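Local structure of Exo-arabinanase (Penicillium chrysogenum, 3A72) at residues V70-N75 / D115-Y119; F130-I134 / L186-G190. The protein probably releases short arabinose products from the ends of alpha-1,5-linked L-arabinan, as an exo-acting glycosyl hydrolase that binds arabinobiose. The contacts are given in a common frame with arbitrary orientation. Numbering follows the deposited sequence.

In the fold
Six antiparallel four-stranded sheets, with few helical residues, make this a sialidase-like six-bladed beta-propeller. Both contacts are seams between blades. Contact 1 joins the connection leaving strand 65-70 to strand 114-121, the third strand of the next blade; contact 2 joins strand 129-137, the outermost strand of that same blade, to a loop of the blade after it. Their centres lie about 11 Å apart, and the shared sheet links them: Ile116 O to Ile134 N is 2.7 Å and Leu118 O to Val131 N is 2.8 Å, both probable hydrogen bonds. The arabinobiose pocket draws on sixteen residues spread from 25 to 337, hence on several blades.

Contact 1 of 2, residues V70-N75 / D115-Y119; sequences VHDTVN and DIVLY
In this six-bladed beta-propeller, the chain leaving the outermost strand 65-70 of one blade turns across the third strand, 114-121, of the next. Segment 70-75 runs antiparallel to 115-119 without pairing as a sheet: CA atoms lie 8.0 Å apart for Val70 and Tyr119, 8.5 Å for Val74 and Val117, and 9.2 Å for Asn75 and Asp115. Residues 115-119 stay extended, pointing Asp115, Val117 and Tyr119 at the loop. Asp72 (phi/psi -81/77) centres an inverse gamma turn, with a weak bond from Thr73 N to His71 O of 2.9 Å. Its t rotamer (chi1 -171°) forms an Asx motif, OD1 accepting from Asn75 N at 2.9 Å, while OD2 accepts from Gly78 N and bonds Ser106 OG. Tyr119, covered most by the contact, uses chi1 -82° and chi2 -102° to send its ring toward the turn. Val70 in rotamer t sets CG1 over one ring face, 4.1 Å from the Tyr119 centroid and 25° off the normal, a CH-pi contact. Val74 in rotamer p places CG1 4.1 Å from Val117 CG1 and 4.5 Å from Tyr119 CZ. At the far end Asn75 (m, chi2 -34°) donates ND2 to Asp115 OD2 at 2.9 Å, though the placing of OD2 is less certain; Asp115 is t with chi2 4°, and Asn75 ND2 also bonds Ser106 OG. The phenol terminus is met by Thr73, whose p rotamer swings the hydroxyl to the ring edge, where Thr73 OG1 and Tyr119 OH share a hydrogen bond of 2.8 Å.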
ATOM      1  N   VAL A  70      -4.748   1.579 -16.738  1.00  6.71           N
ATOM      2  CA  VAL A  70      -3.389   2.114 -16.894  1.00  6.80           C
ATOM      3  C   VAL A  70      -2.568   1.021 -17.564  1.00  6.12           C
ATOM      4  O   VAL A  70      -2.332  -0.050 -16.984  1.00  6.33           O
ATOM      5  CB  VAL A  70      -2.786   2.576 -15.583  1.00  6.86           C
ATOM      6  CG1 VAL A  70      -1.513   3.391 -15.887  1.00  8.24           C
ATOM      7  CG2 VAL A  70      -3.791   3.437 -14.771  1.00  8.43           C
ATOM      8  N   HIS A  71      -2.153   1.294 -18.816  1.00  7.22           N
ATOM      9  CA  HIS A  71      -1.375   0.354 -19.597  1.00  7.62           C
ATOM     10  C   HIS A  71       0.111   0.735 -19.570  1.00  7.41           C
ATOM     11  O   HIS A  71       0.496   1.886 -19.359  1.00  7.66           O
ATOM     12  CB  HIS A  71      -1.843   0.369 -21.046  1.00  8.55           C
ATOM     13  CG  HIS A  71      -3.229  -0.053 -21.246  1.00  8.51           C
ATOM     14  ND1 HIS A  71      -3.640  -1.338 -21.416  1.00 10.92           N
ATOM     15  CD2 HIS A  71      -4.342   0.703 -21.313  1.00 10.26           C
ATOM     16  CE1 HIS A  71      -4.993  -1.341 -21.570  1.00 11.48           C
ATOM     17  NE2 HIS A  71      -5.422  -0.139 -21.523  1.00 12.99           N
ATOM     18  N   ASP A  72       0.935  -0.312 -19.823  1.00  7.11           N
ATOM     19  CA  ASP A  72       2.384  -0.135 -19.829  1.00  6.62           C
ATOM     20  C   ASP A  72       2.842   0.434 -21.151  1.00  7.12           C
ATOM     21  O   ASP A  72       3.366  -0.254 -22.038  1.00  8.25           O
ATOM     22  CB  ASP A  72       3.078  -1.456 -19.553  1.00  6.64           C
ATOM     23  CG  ASP A  72       4.592  -1.273 -19.335  1.00  6.06           C
ATOM     24  OD1 ASP A  72       5.097  -0.134 -19.496  1.00  6.93           O
ATOM     25  OD2 ASP A  72       5.239  -2.304 -19.013  1.00  6.09           O
ATOM     26  N   THR A  73       2.621   1.746 -21.322  1.00  7.74           N
ATOM     27  CA  THR A  73       3.015   2.450 -22.512  1.00  9.37           C
ATOM     28  C   THR A  73       4.518   2.728 -22.563  1.00  9.04           C
ATOM     29  O   THR A  73       5.050   3.017 -23.626  1.00 11.80           O
ATOM     30  CB  THR A  73       2.252   3.792 -22.636  1.00  9.77           C
ATOM     31  OG1 THR A  73       2.564   4.574 -21.499  1.00 10.10           O
ATOM     32  CG2 THR A  73       0.766   3.544 -22.757  1.00 11.69           C
ATOM     33  N   VAL A  74       5.205   2.658 -21.403  1.00  8.17           N
ATOM     34  CA  VAL A  74       6.620   3.003 -21.377  1.00  8.66           C
ATOM     35  C   VAL A  74       7.481   1.796 -21.795  1.00  8.58           C
ATOM     36  O   VAL A  74       8.433   1.997 -22.618  1.00 10.51           O
ATOM     37  CB  VAL A  74       7.001   3.595 -20.039  1.00  8.81           C
ATOM     38  CG1 VAL A  74       6.732   2.698 -18.860  1.00  8.79           C
ATOM     39  CG2 VAL A  74       8.470   4.017 -20.134  1.00 12.05           C
ATOM     40  N   ASN A  75       7.217   0.607 -21.287  1.00  6.75           N
ATOM     41  CA  ASN A  75       8.013  -0.557 -21.594  1.00  6.80           C
ATOM     42  C   ASN A  75       7.322  -1.612 -22.435  1.00  6.70           C
ATOM     43  O   ASN A  75       7.972  -2.425 -23.079  1.00  8.66           O
ATOM     44  CB  ASN A  75       8.453  -1.252 -20.304  1.00  6.97           C
ATOM     45  CG  ASN A  75       9.369  -0.410 -19.440  1.00  6.74           C
ATOM     46  OD1 ASN A  75      10.190   0.374 -19.925  1.00  9.46           O
ATOM     47  ND2 ASN A  75       9.250  -0.603 -18.133  1.00  7.07           N
ATOM     48  N   ASP A 115      10.383  -2.588 -12.438  1.00  4.53           N
ATOM     49  CA  ASP A 115      10.539  -1.188 -12.775  1.00  4.52           C
ATOM     50  C   ASP A 115       9.339  -0.435 -12.224  1.00  4.62           C
ATOM     51  O   ASP A 115       8.229  -0.508 -12.788  1.00  5.17           O
ATOM     52  CB  ASP A 115      10.661  -1.015 -14.273  1.00  5.11           C
ATOM     53  CG  ASP A 115      10.885   0.355 -14.762  1.00  6.35           C
ATOM     54  OD1 ASP A 115      11.041   1.318 -14.014  1.00  7.71           O
ATOM     55  OD2 ASP A 115      10.950   0.519 -16.043  1.00 10.27           O
ATOM     56  N   ILE A 116       9.538   0.262 -11.120  1.00  4.83           N
ATOM     57  CA  ILE A 116       8.481   1.081 -10.514  1.00  4.47           C
ATOM     58  C   ILE A 116       8.391   2.350 -11.322  1.00  4.67           C
ATOM     59  O   ILE A 116       9.349   3.162 -11.339  1.00  5.53           O
ATOM     60  CB  ILE A 116       8.743   1.355  -9.033  1.00  4.86           C
ATOM     61  CG1 ILE A 116       8.786   0.068  -8.237  1.00  5.52           C
ATOM     62  CG2 ILE A 116       7.694   2.314  -8.505  1.00  5.93           C
ATOM     63  CD1 ILE A 116       9.297   0.248  -6.814  1.00  6.36           C
ATOM     64  N   VAL A 117       7.263   2.511 -11.992  1.00  4.98           N
ATOM     65  CA  VAL A 117       6.966   3.634 -12.889  1.00  5.32           C
ATOM     66  C   VAL A 117       5.834   4.471 -12.297  1.00  5.03           C
ATOM     67  O   VAL A 117       5.036   3.997 -11.486  1.00  5.79           O
ATOM     68  CB  VAL A 117       6.640   3.136 -14.286  1.00  5.88           C
ATOM     69  CG1 VAL A 117       7.871   2.496 -14.936  1.00  7.75           C
ATOM     70  CG2 VAL A 117       5.423   2.227 -14.340  1.00  6.96           C
ATOM     71  N   LEU A 118       5.791   5.719 -12.725  1.00  5.38           N
ATOM     72  CA  LEU A 118       4.846   6.722 -12.280  1.00  5.35           C
ATOM     73  C   LEU A 118       4.034   7.243 -13.470  1.00  5.63           C
ATOM     74  O   LEU A 118       4.623   7.745 -14.430  1.00  6.25           O
ATOM     75  CB  LEU A 118       5.565   7.896 -11.561  1.00  5.58           C
ATOM     76  CG  LEU A 118       4.645   8.889 -10.885  1.00  5.96           C
ATOM     77  CD1 LEU A 118       3.961   8.301  -9.700  1.00  6.80           C
ATOM     78  CD2 LEU A 118       5.448  10.134 -10.518  1.00  8.14           C
ATOM     79  N   TYR A 119       2.715   7.138 -13.372  1.00  5.24           N
ATOM     80  CA  TYR A 119       1.728   7.653 -14.305  1.00  5.77           C
ATOM     81  C   TYR A 119       0.904   8.731 -13.599  1.00  5.54           C
ATOM     82  O   TYR A 119       0.695   8.720 -12.393  1.00  6.38           O
ATOM     83  CB  TYR A 119       0.787   6.508 -14.790  1.00  6.21           C
ATOM     84  CG  TYR A 119       1.432   5.727 -15.916  1.00  6.02           C
ATOM     85  CD1 TYR A 119       1.051   5.930 -17.221  1.00  6.84           C
ATOM     86  CD2 TYR A 119       2.450   4.804 -15.694  1.00  7.02           C
ATOM     87  CE1 TYR A 119       1.625   5.241 -18.265  1.00  7.58           C
ATOM     88  CE2 TYR A 119       3.073   4.127 -16.716  1.00  6.93           C
ATOM     89  CZ  TYR A 119       2.658   4.342 -18.012  1.00  6.94           C
ATOM     90  OH  TYR A 119       3.339   3.668 -19.017  1.00  8.15           O
TER

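Contact 2 of 2, residues F130-I134 / L186-G190; sequences FVSHI and LKNWG
Trp189, Ile134 and Val131 carry most of this seam between neighbouring propeller blades, where the outermost strand 129-137 of one meets the loop joining strands 177-183 and 193-196 of the next. The segments run in the same direction, with CA atoms 5.4 Å apart for Ser132 and Lys187 and 6.7 Å for Ile134 and Trp189. Segment 186-190 is a turn: Leu186 takes a left-handed conformation (phi/psi 69/-1), Asp185 OD1 accepts from Lys187 N and Asn188 N, and Trp189 follows, reminiscent of the Asp-box turns of sialidase-type propellers. Trp189 (m, chi2 84°) lays its indole along the strand, its other neighbours including Leu161 and Cys163. Ile134 (chi1 -52°, chi2 t) covers one indole face: CG2 sits 3.9 Å from the centroid of the six-membered ring of Trp189, 6° off the normal, a CH-pi contact, and Ile134 CG1 lies 3.6 Å from Trp189 CZ2. Val131 and Ser132 form a classic beta bulge opposite Leu118, which lets both side chains point at the turn. Val131 (t) puts CG1 3.9 Å from Leu186 CB. Ser132 (p) donates OG to Leu186 O at 2.7 Å and accepts from Trp189 NE1 at 3.2 Å. One buried hydroxyl thus satisfies a loop carbonyl and the indole N-H together, adding directional polar bonds beside the apolar packing of Ile134 on the indole.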
ATOM      1  N   PHE A 130       2.386   8.583 -18.899  1.00  8.47           N
ATOM      2  CA  PHE A 130       3.657   8.226 -18.231  1.00  7.84           C
ATOM      3  C   PHE A 130       4.382   9.503 -17.812  1.00  7.50           C
ATOM      4  O   PHE A 130       4.488  10.426 -18.617  1.00  9.24           O
ATOM      5  CB  PHE A 130       4.517   7.389 -19.172  1.00  8.53           C
ATOM      6  CG  PHE A 130       5.931   7.153 -18.659  1.00  7.78           C
ATOM      7  CD1 PHE A 130       6.177   6.269 -17.668  1.00  8.12           C
ATOM      8  CD2 PHE A 130       6.990   7.840 -19.203  1.00  9.16           C
ATOM      9  CE1 PHE A 130       7.441   6.097 -17.181  1.00  8.65           C
ATOM     10  CE2 PHE A 130       8.272   7.664 -18.726  1.00 10.70           C
ATOM     11  CZ  PHE A 130       8.514   6.777 -17.702  1.00  9.24           C
ATOM     12  N   VAL A 131       4.932   9.503 -16.607  1.00  6.56           N
ATOM     13  CA  VAL A 131       5.742  10.607 -16.107  1.00  7.75           C
ATOM     14  C   VAL A 131       7.192  10.238 -15.954  1.00  8.02           C
ATOM     15  O   VAL A 131       8.066  10.944 -16.515  1.00 10.82           O
ATOM     16  CB  VAL A 131       5.172  11.167 -14.767  1.00  8.69           C
ATOM     17  CG1 VAL A 131       6.015  12.344 -14.345  1.00 11.00           C
ATOM     18  CG2 VAL A 131       3.711  11.570 -14.889  1.00 11.01           C
ATOM     19  N   SER A 132       7.525   9.178 -15.205  1.00  6.74           N
ATOM     20  CA  SER A 132       8.919   8.841 -14.995  1.00  7.54           C
ATOM     21  C   SER A 132       9.045   7.402 -14.474  1.00  6.97           C
ATOM     22  O   SER A 132       8.102   6.820 -13.948  1.00  7.18           O
ATOM     23  CB  SER A 132       9.562   9.811 -14.042  1.00  9.19           C
ATOM     24  OG  SER A 132       8.942   9.691 -12.814  1.00  9.19           O
ATOM     25  N   HIS A 133      10.277   6.902 -14.604  1.00  7.47           N
ATOM     26  CA  HIS A 133      10.693   5.752 -13.817  1.00  7.80           C
ATOM     27  C   HIS A 133      11.133   6.246 -12.448  1.00  8.75           C
ATOM     28  O   HIS A 133      11.844   7.241 -12.350  1.00 12.72           O
ATOM     29  CB  HIS A 133      11.912   5.091 -14.428  1.00 10.74           C
ATOM     30  CG  HIS A 133      11.680   4.547 -15.793  1.00 10.07           C
ATOM     31  ND1 HIS A 133      11.824   5.147 -17.054  1.00 11.16           N
ATOM     32  CD2 HIS A 133      11.254   3.320 -16.038  1.00 11.24           C
ATOM     33  CE1 HIS A 133      11.481   4.251 -17.998  1.00  9.83           C
ATOM     34  NE2 HIS A 133      11.120   3.118 -17.397  1.00 13.36           N
ATOM     35  N   ILE A 134      10.728   5.537 -11.396  1.00  6.84           N
ATOM     36  CA  ILE A 134      11.221   5.836 -10.029  1.00  6.91           C
ATOM     37  C   ILE A 134      12.459   5.007  -9.742  1.00  5.90           C
ATOM     38  O   ILE A 134      13.508   5.543  -9.384  1.00  7.00           O
ATOM     39  CB  ILE A 134      10.082   5.580  -8.999  1.00  6.54           C
ATOM     40  CG1 ILE A 134       8.794   6.308  -9.383  1.00  7.69           C
ATOM     41  CG2 ILE A 134      10.587   5.962  -7.623  1.00  7.40           C
ATOM     42  CD1 ILE A 134       7.675   6.286  -8.374  1.00  7.82           C
ATOM     43  N   LEU A 186       8.299  15.278 -10.040  1.00  9.81           N
ATOM     44  CA  LEU A 186       7.841  13.969 -10.471  1.00  8.35           C
ATOM     45  C   LEU A 186       8.685  13.336 -11.558  1.00  9.95           C
ATOM     46  O   LEU A 186       8.354  12.214 -11.998  1.00 11.36           O
ATOM     47  CB  LEU A 186       6.377  14.035 -10.853  1.00  8.42           C
ATOM     48  CG  LEU A 186       5.399  14.576  -9.841  1.00  9.03           C
ATOM     49  CD1 LEU A 186       3.971  14.213 -10.257  1.00  9.70           C
ATOM     50  CD2 LEU A 186       5.652  14.039  -8.452  1.00  9.85           C
ATOM     51  N   LYS A 187       9.742  14.018 -12.033  1.00 11.56           N
ATOM     52  CA  LYS A 187      10.502  13.614 -13.166  1.00 14.31           C
ATOM     53  C   LYS A 187      11.891  13.212 -12.771  1.00 16.15           C
ATOM     54  O   LYS A 187      12.383  12.214 -13.311  1.00 22.21           O
ATOM     55  CB  LYS A 187      10.586  14.796 -14.157  1.00 15.25           C
ATOM     56  CG  LYS A 187       9.201  15.157 -14.715  1.00 18.09           C
ATOM     57  CD  LYS A 187       9.355  16.438 -15.470  1.00 28.92           C
ATOM     58  CE  LYS A 187       8.153  16.915 -16.246  1.00 42.97           C
ATOM     59  NZ  LYS A 187       8.535  18.055 -17.170  1.00 67.88           N
ATOM     60  N   ASN A 188      12.493  13.946 -11.908  1.00 15.26           N
ATOM     61  CA  ASN A 188      13.874  13.695 -11.518  1.00 19.57           C
ATOM     62  C   ASN A 188      13.833  13.229 -10.087  1.00 14.34           C
ATOM     63  O   ASN A 188      13.272  13.953  -9.267  1.00 15.81           O
ATOM     64  CB  ASN A 188      14.724  14.949 -11.636  1.00 24.16           C
ATOM     65  CG  ASN A 188      14.800  15.377 -13.078  1.00 28.95           C
ATOM     66  OD1 ASN A 188      15.618  14.752 -13.735  1.00 46.89           O
ATOM     67  ND2 ASN A 188      14.014  16.387 -13.495  1.00 39.90           N
ATOM     68  N   TRP A 189      14.412  12.040  -9.847  1.00 10.91           N
ATOM     69  CA  TRP A 189      14.404  11.485  -8.494  1.00  9.92           C
ATOM     70  C   TRP A 189      15.824  11.571  -7.851  1.00  9.65           C
ATOM     71  O   TRP A 189      16.844  11.387  -8.507  1.00 10.04           O
ATOM     72  CB  TRP A 189      13.933  10.052  -8.486  1.00  8.85           C
ATOM     73  CG  TRP A 189      12.498   9.945  -8.931  1.00  8.21           C
ATOM     74  CD1 TRP A 189      12.028   9.881 -10.211  1.00  9.54           C
ATOM     75  CD2 TRP A 189      11.348   9.913  -8.029  1.00  7.42           C
ATOM     76  NE1 TRP A 189      10.700   9.796 -10.116  1.00  9.66           N
ATOM     77  CE2 TRP A 189      10.206   9.812  -8.846  1.00  8.50           C
ATOM     78  CE3 TRP A 189      11.191   9.940  -6.639  1.00  7.16           C
ATOM     79  CZ2 TRP A 189       8.924   9.756  -8.335  1.00  8.24           C
ATOM     80  CZ3 TRP A 189       9.899   9.873  -6.108  1.00  7.69           C
ATOM     81  CH2 TRP A 189       8.777   9.780  -6.943  1.00  8.24           C
ATOM     82  N   GLY A 190      15.877  11.873  -6.535  1.00 10.01           N
ATOM     83  CA  GLY A 190      17.111  11.910  -5.820  1.00  9.03           C
ATOM     84  C   GLY A 190      17.640  10.510  -5.551  1.00  8.23           C
ATOM     85  O   GLY A 190      17.044   9.511  -5.941  1.00 10.78           O
TER